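Local coordinates for N5-Carboxyaminoimidazole ribonucleotide synthetase (Staphylococcus aureus subsp. aureus, PDB 3ORQ), which catalyses the ATP-dependent conversion of 5-aminoimidazole ribonucleotide and bicarbonate to N5-carboxyaminoimidazole ribonucleotide, a step of purine biosynthesis, at residues A[196-201]-A[251-256]; A[285-290]-A[306-311]. One frame throughout, in Å; residues are numbered along the deposited sequence.

Contact 1. Residues A[196-201]-A[251-256]; sequences SLTVTR and IGTFTV
Leu197, Val199 and Arg201 exchange backbone hydrogen bonds in both directions with Val256, Phe254 and Gly252, six bonds that join the two antiparallel strands. The shortest runs from Gly252 N to Arg201 O at 2.8 Å, whereas Arg201 N reaches Gly252 O from above the carbonyl plane. At the non-hydrogen-bonded pairs the CA-H groups add weaker contacts, with Thr253 CA 3.1 Å from Val199 O. These are neighbouring strands, 191-201 and 252-261, in the large antiparallel sheet of the ATP-grasp enzyme; the Ser196 side chain lies about 10 Å from bound ADP and about 9 Å from the bound magnesium ion. One face carries threonines paired through their hydroxyls: Thr200 OG1 lies 2.8 Å from Thr253 OG1, and Thr198 OG1 3.2 Å from Thr255 OG1. Thr198 CG2 also meets Thr253 CG2 at 3.6 Å. Thr293 supplies a further polar partner to Thr200. The opposite face holds Leu197, Val199, Phe254 and Val256, with Arg201 at its end. Phe254 CG sits between its backbone N and carbonyl carbon (chi1 61°), and Val199 CB rests over one face of the ring, 3.9 Å from its centroid and displaced toward the rim, while Phe250 stacks with the ring.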
ATOM      1  N   SER A 196     -13.771   6.301 -17.988  1.00 11.60           N
ATOM      2  CA  SER A 196     -13.308   7.445 -17.200  1.00 10.48           C
ATOM      3  C   SER A 196     -11.809   7.554 -17.317  1.00  9.54           C
ATOM      4  O   SER A 196     -11.119   6.602 -17.676  1.00  8.47           O
ATOM      5  CB  SER A 196     -13.723   7.316 -15.726  1.00 11.81           C
ATOM      6  OG  SER A 196     -12.999   6.294 -15.058  1.00 13.23           O
ATOM      7  N   LEU A 197     -11.310   8.747 -17.030  1.00  9.79           N
ATOM      8  CA  LEU A 197      -9.907   9.069 -17.155  1.00  7.05           C
ATOM      9  C   LEU A 197      -9.504   9.722 -15.834  1.00  7.25           C
ATOM     10  O   LEU A 197     -10.018  10.772 -15.440  1.00  7.04           O
ATOM     11  CB  LEU A 197      -9.702  10.043 -18.306  1.00  8.18           C
ATOM     12  CG  LEU A 197      -8.255  10.267 -18.732  1.00  8.41           C
ATOM     13  CD1 LEU A 197      -7.602   8.977 -19.225  1.00  7.62           C
ATOM     14  CD2 LEU A 197      -8.190  11.341 -19.793  1.00 12.91           C
ATOM     15  N   THR A 198      -8.634   9.051 -15.100  1.00  7.67           N
ATOM     16  CA  THR A 198      -8.129   9.596 -13.839  1.00  7.30           C
ATOM     17  C   THR A 198      -6.826  10.379 -14.134  1.00  6.38           C
ATOM     18  O   THR A 198      -6.009   9.936 -14.936  1.00  4.49           O
ATOM     19  CB  THR A 198      -7.977   8.481 -12.852  1.00  8.51           C
ATOM     20  OG1 THR A 198      -9.298   7.983 -12.538  1.00  6.16           O
ATOM     21  CG2 THR A 198      -7.243   8.978 -11.573  1.00  9.02           C
ATOM     22  N   VAL A 199      -6.671  11.549 -13.519  1.00  5.18           N
ATOM     23  CA  VAL A 199      -5.628  12.491 -13.884  1.00  3.22           C
ATOM     24  C   VAL A 199      -5.029  13.086 -12.624  1.00  4.45           C
ATOM     25  O   VAL A 199      -5.706  13.196 -11.589  1.00  3.91           O
ATOM     26  CB  VAL A 199      -6.206  13.696 -14.749  1.00  2.38           C
ATOM     27  CG1 VAL A 199      -5.113  14.660 -15.194  1.00  2.00           C
ATOM     28  CG2 VAL A 199      -7.013  13.224 -15.946  1.00  2.00           C
ATOM     29  N   THR A 200      -3.758  13.481 -12.698  1.00  4.72           N
ATOM     30  CA  THR A 200      -3.190  14.189 -11.553  1.00  5.43           C
ATOM     31  C   THR A 200      -2.476  15.415 -12.055  1.00  4.31           C
ATOM     32  O   THR A 200      -1.695  15.351 -13.004  1.00  6.44           O
ATOM     33  CB  THR A 200      -2.189  13.321 -10.718  1.00  4.76           C
ATOM     34  OG1 THR A 200      -2.823  12.103 -10.281  1.00  4.41           O
ATOM     35  CG2 THR A 200      -1.764  14.119  -9.452  1.00  6.53           C
ATOM     36  N   ARG A 201      -2.708  16.530 -11.398  1.00  4.39           N
ATOM     37  CA  ARG A 201      -2.066  17.788 -11.803  1.00  4.85           C
ATOM     38  C   ARG A 201      -1.290  18.290 -10.621  1.00  3.43           C
ATOM     39  O   ARG A 201      -1.785  18.232  -9.496  1.00  5.09           O
ATOM     40  CB  ARG A 201      -3.119  18.823 -12.203  1.00  4.61           C
ATOM     41  CG  ARG A 201      -3.037  19.191 -13.673  1.00  8.98           C
ATOM     42  CD  ARG A 201      -3.913  20.418 -13.976  1.00  7.28           C
ATOM     43  NE  ARG A 201      -3.081  21.522 -14.382  1.00  8.00           N
ATOM     44  CZ  ARG A 201      -2.901  22.649 -13.717  1.00  7.78           C
ATOM     45  NH1 ARG A 201      -3.526  22.888 -12.562  1.00  5.22           N
ATOM     46  NH2 ARG A 201      -2.067  23.554 -14.232  1.00  6.31           N
ATOM     47  N   ILE A 251      -5.599  20.706  -8.769  1.00  6.56           N
ATOM     48  CA  ILE A 251      -4.349  20.140  -8.256  1.00  6.94           C
ATOM     49  C   ILE A 251      -4.705  18.810  -7.558  1.00  7.86           C
ATOM     50  O   ILE A 251      -5.821  18.644  -7.067  1.00  6.44           O
ATOM     51  CB  ILE A 251      -3.644  21.079  -7.264  1.00  8.63           C
ATOM     52  CG1 ILE A 251      -3.039  22.293  -8.008  1.00  9.57           C
ATOM     53  CG2 ILE A 251      -2.541  20.320  -6.515  1.00  6.80           C
ATOM     54  CD1 ILE A 251      -2.064  21.912  -9.117  1.00  9.68           C
ATOM     55  N   GLY A 252      -3.766  17.861  -7.579  1.00  7.67           N
ATOM     56  CA  GLY A 252      -3.983  16.500  -7.099  1.00  4.40           C
ATOM     57  C   GLY A 252      -4.772  15.666  -8.124  1.00  5.26           C
ATOM     58  O   GLY A 252      -4.871  16.006  -9.300  1.00  5.02           O
ATOM     59  N   THR A 253      -5.376  14.582  -7.669  1.00  3.79           N
ATOM     60  CA  THR A 253      -6.083  13.694  -8.579  1.00  3.83           C
ATOM     61  C   THR A 253      -7.525  14.140  -8.786  1.00  4.69           C
ATOM     62  O   THR A 253      -8.215  14.518  -7.824  1.00  4.05           O
ATOM     63  CB  THR A 253      -5.990  12.249  -8.040  1.00  2.00           C
ATOM     64  OG1 THR A 253      -4.616  11.849  -8.167  1.00  2.34           O
ATOM     65  CG2 THR A 253      -6.896  11.259  -8.816  1.00  2.00           C
ATOM     66  N   PHE A 254      -7.980  14.109 -10.036  1.00  5.13           N
ATOM     67  CA  PHE A 254      -9.423  14.275 -10.331  1.00  5.30           C
ATOM     68  C   PHE A 254      -9.788  13.272 -11.409  1.00  6.33           C
ATOM     69  O   PHE A 254      -8.907  12.686 -12.035  1.00  5.13           O
ATOM     70  CB  PHE A 254      -9.752  15.717 -10.745  1.00  5.56           C
ATOM     71  CG  PHE A 254      -9.048  16.168 -11.987  1.00  4.20           C
ATOM     72  CD1 PHE A 254      -7.712  16.551 -11.950  1.00  4.73           C
ATOM     73  CD2 PHE A 254      -9.712  16.196 -13.188  1.00  7.50           C
ATOM     74  CE1 PHE A 254      -7.033  16.954 -13.113  1.00  5.52           C
ATOM     75  CE2 PHE A 254      -9.040  16.602 -14.375  1.00  9.73           C
ATOM     76  CZ  PHE A 254      -7.698  16.979 -14.325  1.00  6.12           C
ATOM     77  N   THR A 255     -11.072  13.023 -11.587  1.00  8.36           N
ATOM     78  CA  THR A 255     -11.507  12.020 -12.551  1.00  9.97           C
ATOM     79  C   THR A 255     -12.662  12.552 -13.415  1.00  9.87           C
ATOM     80  O   THR A 255     -13.613  13.116 -12.910  1.00 11.18           O
ATOM     81  CB  THR A 255     -11.979  10.726 -11.836  1.00 10.04           C
ATOM     82  OG1 THR A 255     -10.939  10.240 -10.991  1.00 11.64           O
ATOM     83  CG2 THR A 255     -12.376   9.627 -12.855  1.00 11.44           C
ATOM     84  N   VAL A 256     -12.565  12.345 -14.720  1.00 10.09           N
ATOM     85  CA  VAL A 256     -13.615  12.735 -15.662  1.00  7.65           C
ATOM     86  C   VAL A 256     -14.301  11.459 -16.124  1.00  8.42           C
ATOM     87  O   VAL A 256     -13.634  10.542 -16.622  1.00  7.06           O
ATOM     88  CB  VAL A 256     -13.014  13.479 -16.876  1.00  6.71           C
ATOM     89  CG1 VAL A 256     -14.115  13.971 -17.889  1.00  5.88           C
ATOM     90  CG2 VAL A 256     -12.152  14.624 -16.436  1.00  5.33           C
TER

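Contact 2. Residues A[285-290]-A[306-311]; sequences ACDYSQ and SIELLK
Asp287 has CG between its backbone N and carbonyl carbon (chi1 49°), and its carboxylate meets the backbone of Glu308; in Leu310 chi1 (-56°) sets CG beside the backbone N, and chi2 (174°) extends CD1 to the peptide joining Cys286 to Asp287. The two segments are irregular and run roughly antiparallel, bridged once, at Cys286 and Leu309. They are the two ends of a connection that leaves helix 282-285, passes through helix 290-298 and returns to strand 313-319 of the large sheet. Asp287 grips Glu308 twice: its N donates to Glu308 O at 3.3 Å, in the carbonyl plane, and its OD1 accepts from Glu308 N at 2.9 Å, the donor standing above the carboxylate plane. Close to the helix end, Ala285 O takes Leu310 N at 2.8 Å, nearly along the C=O axis, and a weak, longer bond from Lys311 N. Apolar contacts flank these bonds, Ala285 CB lying 3.7 Å from Leu309 CD1 and Cys286 CB 3.8 Å from Ile307 CG2. The Ile307 side chain also packs on strand 207-218. The Asp287 and Glu308 side chains cross at about a right angle, with Asp287 OD2 and Glu308 OE1 4.6 Å apart; Lys311 of the second subunit, salt-bridged to Glu308 OE1, probably eases this like-charge proximity. Leu310 packs on Leu310 of that subunit, which places the contact at the dimer interface. One water donates to Ser306 O, 2.9 Å away, approaches Asp287 OD2 at short range, and lies in plane at the edge of the Tyr288 ring.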
ATOM      1  N   ALA A 285      -2.348  -2.540  -9.873  1.00  5.47           N
ATOM      2  CA  ALA A 285      -2.058  -2.741 -11.320  1.00  5.75           C
ATOM      3  C   ALA A 285      -1.056  -1.771 -11.932  1.00  5.36           C
ATOM      4  O   ALA A 285      -0.498  -2.061 -12.996  1.00  7.63           O
ATOM      5  CB  ALA A 285      -3.342  -2.719 -12.097  1.00  4.28           C
ATOM      6  N   CYS A 286      -0.786  -0.656 -11.262  1.00  4.46           N
ATOM      7  CA  CYS A 286       0.079   0.420 -11.856  1.00  4.09           C
ATOM      8  C   CYS A 286       1.314   0.595 -11.034  1.00  3.44           C
ATOM      9  O   CYS A 286       1.367   0.138  -9.885  1.00  4.19           O
ATOM     10  CB  CYS A 286      -0.662   1.780 -11.930  1.00  2.00           C
ATOM     11  SG  CYS A 286      -2.104   1.786 -13.022  1.00  7.45           S
ATOM     12  N   ASP A 287       2.294   1.297 -11.585  1.00  2.00           N
ATOM     13  CA  ASP A 287       3.523   1.535 -10.834  1.00  2.00           C
ATOM     14  C   ASP A 287       3.344   2.678  -9.829  1.00  2.27           C
ATOM     15  O   ASP A 287       4.211   2.900  -8.958  1.00  2.83           O
ATOM     16  CB  ASP A 287       4.708   1.794 -11.784  1.00  2.00           C
ATOM     17  CG  ASP A 287       4.398   2.836 -12.867  1.00  6.86           C
ATOM     18  OD1 ASP A 287       3.239   3.300 -12.969  1.00  7.70           O
ATOM     19  OD2 ASP A 287       5.318   3.198 -13.633  1.00 10.41           O
ATOM     20  N   TYR A 288       2.240   3.421  -9.973  1.00  2.00           N
ATOM     21  CA  TYR A 288       1.824   4.463  -9.013  1.00  2.00           C
ATOM     22  C   TYR A 288       0.309   4.325  -8.876  1.00  2.27           C
ATOM     23  O   TYR A 288      -0.365   3.988  -9.848  1.00  3.46           O
ATOM     24  CB  TYR A 288       2.087   5.869  -9.531  1.00  2.00           C
ATOM     25  CG  TYR A 288       3.555   6.199  -9.833  1.00  2.00           C
ATOM     26  CD1 TYR A 288       4.069   5.981 -11.122  1.00  2.00           C
ATOM     27  CD2 TYR A 288       4.389   6.747  -8.864  1.00  2.00           C
ATOM     28  CE1 TYR A 288       5.378   6.267 -11.443  1.00  2.00           C
ATOM     29  CE2 TYR A 288       5.762   7.021  -9.161  1.00  2.00           C
ATOM     30  CZ  TYR A 288       6.223   6.775 -10.472  1.00  2.50           C
ATOM     31  OH  TYR A 288       7.524   7.056 -10.825  1.00  5.94           O
ATOM     32  N   SER A 289      -0.241   4.589  -7.694  1.00  2.00           N
ATOM     33  CA  SER A 289      -1.703   4.582  -7.565  1.00  3.97           C
ATOM     34  C   SER A 289      -2.213   6.001  -7.593  1.00  2.35           C
ATOM     35  O   SER A 289      -1.450   6.929  -7.438  1.00  3.74           O
ATOM     36  CB  SER A 289      -2.154   3.892  -6.257  1.00  3.39           C
ATOM     37  OG  SER A 289      -2.141   4.814  -5.171  1.00  2.32           O
ATOM     38  N   GLN A 290      -3.517   6.164  -7.725  1.00  2.00           N
ATOM     39  CA  GLN A 290      -4.095   7.496  -7.813  1.00  2.74           C
ATOM     40  C   GLN A 290      -3.950   8.240  -6.503  1.00  2.00           C
ATOM     41  O   GLN A 290      -4.000   9.475  -6.475  1.00  2.00           O
ATOM     42  CB  GLN A 290      -5.560   7.422  -8.273  1.00  2.11           C
ATOM     43  CG  GLN A 290      -6.469   6.570  -7.431  1.00  3.81           C
ATOM     44  CD  GLN A 290      -7.941   6.811  -7.700  1.00  4.13           C
ATOM     45  OE1 GLN A 290      -8.787   6.013  -7.288  1.00  9.29           O
ATOM     46  NE2 GLN A 290      -8.262   7.919  -8.346  1.00  2.24           N
ATOM     47  N   SER A 306       4.609   9.527 -16.915  1.00 14.20           N
ATOM     48  CA  SER A 306       3.589   8.588 -17.362  1.00 14.91           C
ATOM     49  C   SER A 306       3.301   7.553 -16.304  1.00 12.80           C
ATOM     50  O   SER A 306       4.087   7.360 -15.386  1.00 14.54           O
ATOM     51  CB  SER A 306       3.985   7.916 -18.697  1.00 15.56           C
ATOM     52  OG  SER A 306       5.004   6.971 -18.456  1.00 20.10           O
ATOM     53  N   ILE A 307       2.157   6.896 -16.426  1.00 10.81           N
ATOM     54  CA  ILE A 307       1.818   5.794 -15.550  1.00  9.99           C
ATOM     55  C   ILE A 307       1.786   4.483 -16.330  1.00  8.97           C
ATOM     56  O   ILE A 307       1.270   4.436 -17.453  1.00  8.12           O
ATOM     57  CB  ILE A 307       0.497   6.062 -14.815  1.00 10.50           C
ATOM     58  CG1 ILE A 307       0.727   7.201 -13.808  1.00 12.55           C
ATOM     59  CG2 ILE A 307       0.077   4.826 -14.011  1.00  7.96           C
ATOM     60  CD1 ILE A 307      -0.339   8.170 -13.875  1.00 14.95           C
ATOM     61  N   GLU A 308       2.379   3.433 -15.761  1.00  6.74           N
ATOM     62  CA  GLU A 308       2.459   2.161 -16.481  1.00  7.86           C
ATOM     63  C   GLU A 308       1.435   1.235 -15.925  1.00  5.79           C
ATOM     64  O   GLU A 308       1.350   1.084 -14.716  1.00  9.19           O
ATOM     65  CB  GLU A 308       3.826   1.492 -16.341  1.00  8.53           C
ATOM     66  CG  GLU A 308       4.854   1.981 -17.307  1.00 17.78           C
ATOM     67  CD  GLU A 308       6.132   1.141 -17.309  1.00 26.83           C
ATOM     68  OE1 GLU A 308       7.215   1.752 -17.533  1.00 30.49           O
ATOM     69  OE2 GLU A 308       6.062  -0.108 -17.106  1.00 27.37           O
ATOM     70  N   LEU A 309       0.673   0.593 -16.793  1.00  4.17           N
ATOM     71  CA  LEU A 309      -0.144  -0.546 -16.360  1.00  5.84           C
ATOM     72  C   LEU A 309       0.742  -1.814 -16.376  1.00  7.19           C
ATOM     73  O   LEU A 309       1.076  -2.343 -17.460  1.00 10.88           O
ATOM     74  CB  LEU A 309      -1.388  -0.681 -17.255  1.00  2.63           C
ATOM     75  CG  LEU A 309      -2.395  -1.790 -16.949  1.00  2.06           C
ATOM     76  CD1 LEU A 309      -3.108  -1.550 -15.646  1.00  2.00           C
ATOM     77  CD2 LEU A 309      -3.388  -1.805 -18.061  1.00  2.00           C
ATOM     78  N   LEU A 310       1.136  -2.294 -15.209  1.00  7.69           N
ATOM     79  CA  LEU A 310       2.008  -3.500 -15.062  1.00  7.18           C
ATOM     80  C   LEU A 310       1.239  -4.803 -15.381  1.00  7.87           C
ATOM     81  O   LEU A 310       1.791  -5.758 -15.923  1.00  8.58           O
ATOM     82  CB  LEU A 310       2.587  -3.549 -13.647  1.00  7.74           C
ATOM     83  CG  LEU A 310       3.365  -2.283 -13.244  1.00  7.70           C
ATOM     84  CD1 LEU A 310       3.821  -2.296 -11.773  1.00  3.98           C
ATOM     85  CD2 LEU A 310       4.579  -2.041 -14.206  1.00  5.52           C
ATOM     86  N   LYS A 311      -0.050  -4.834 -15.073  1.00  7.69           N
ATOM     87  CA  LYS A 311      -0.877  -5.949 -15.462  1.00  7.55           C
ATOM     88  C   LYS A 311      -2.333  -5.485 -15.563  1.00  8.02           C
ATOM     89  O   LYS A 311      -2.776  -4.671 -14.736  1.00  5.88           O
ATOM     90  CB  LYS A 311      -0.745  -7.054 -14.404  1.00  9.33           C
ATOM     91  CG  LYS A 311      -1.153  -8.435 -14.905  1.00 11.36           C
ATOM     92  CD  LYS A 311      -0.782  -9.535 -13.911  1.00 16.39           C
ATOM     93  CE  LYS A 311      -1.399 -10.899 -14.391  1.00 17.45           C
ATOM     94  NZ  LYS A 311      -1.175 -11.948 -13.392  1.00 13.08           N
TER
HETATM   95  O   HOH W   1       6.069   5.283 -14.760  1.00  6.14           O

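How the contacts relate
Contact 1 comes first along the chain and closes before contact 2 opens; their centres lie 14 Å apart. Contact 1 is inside the eight-stranded antiparallel sheet, buried about 9 Å from the centre of the chain, whereas contact 2 sits about 18 Å out, against the second subunit. Strand 207-218 touches both: it pairs with strand 191-201, and Cys286 and Ile307 pack on it. Helix 290-298 starts from the end of contact 2 and packs on the threonine face of contact 1, where Thr253 OG1 probably hydrogen-bonds to Gln290 O at 3.0 Å. The chain thus runs from the sheet near the nucleotide through this helix to residues 306-311, which face the second subunit.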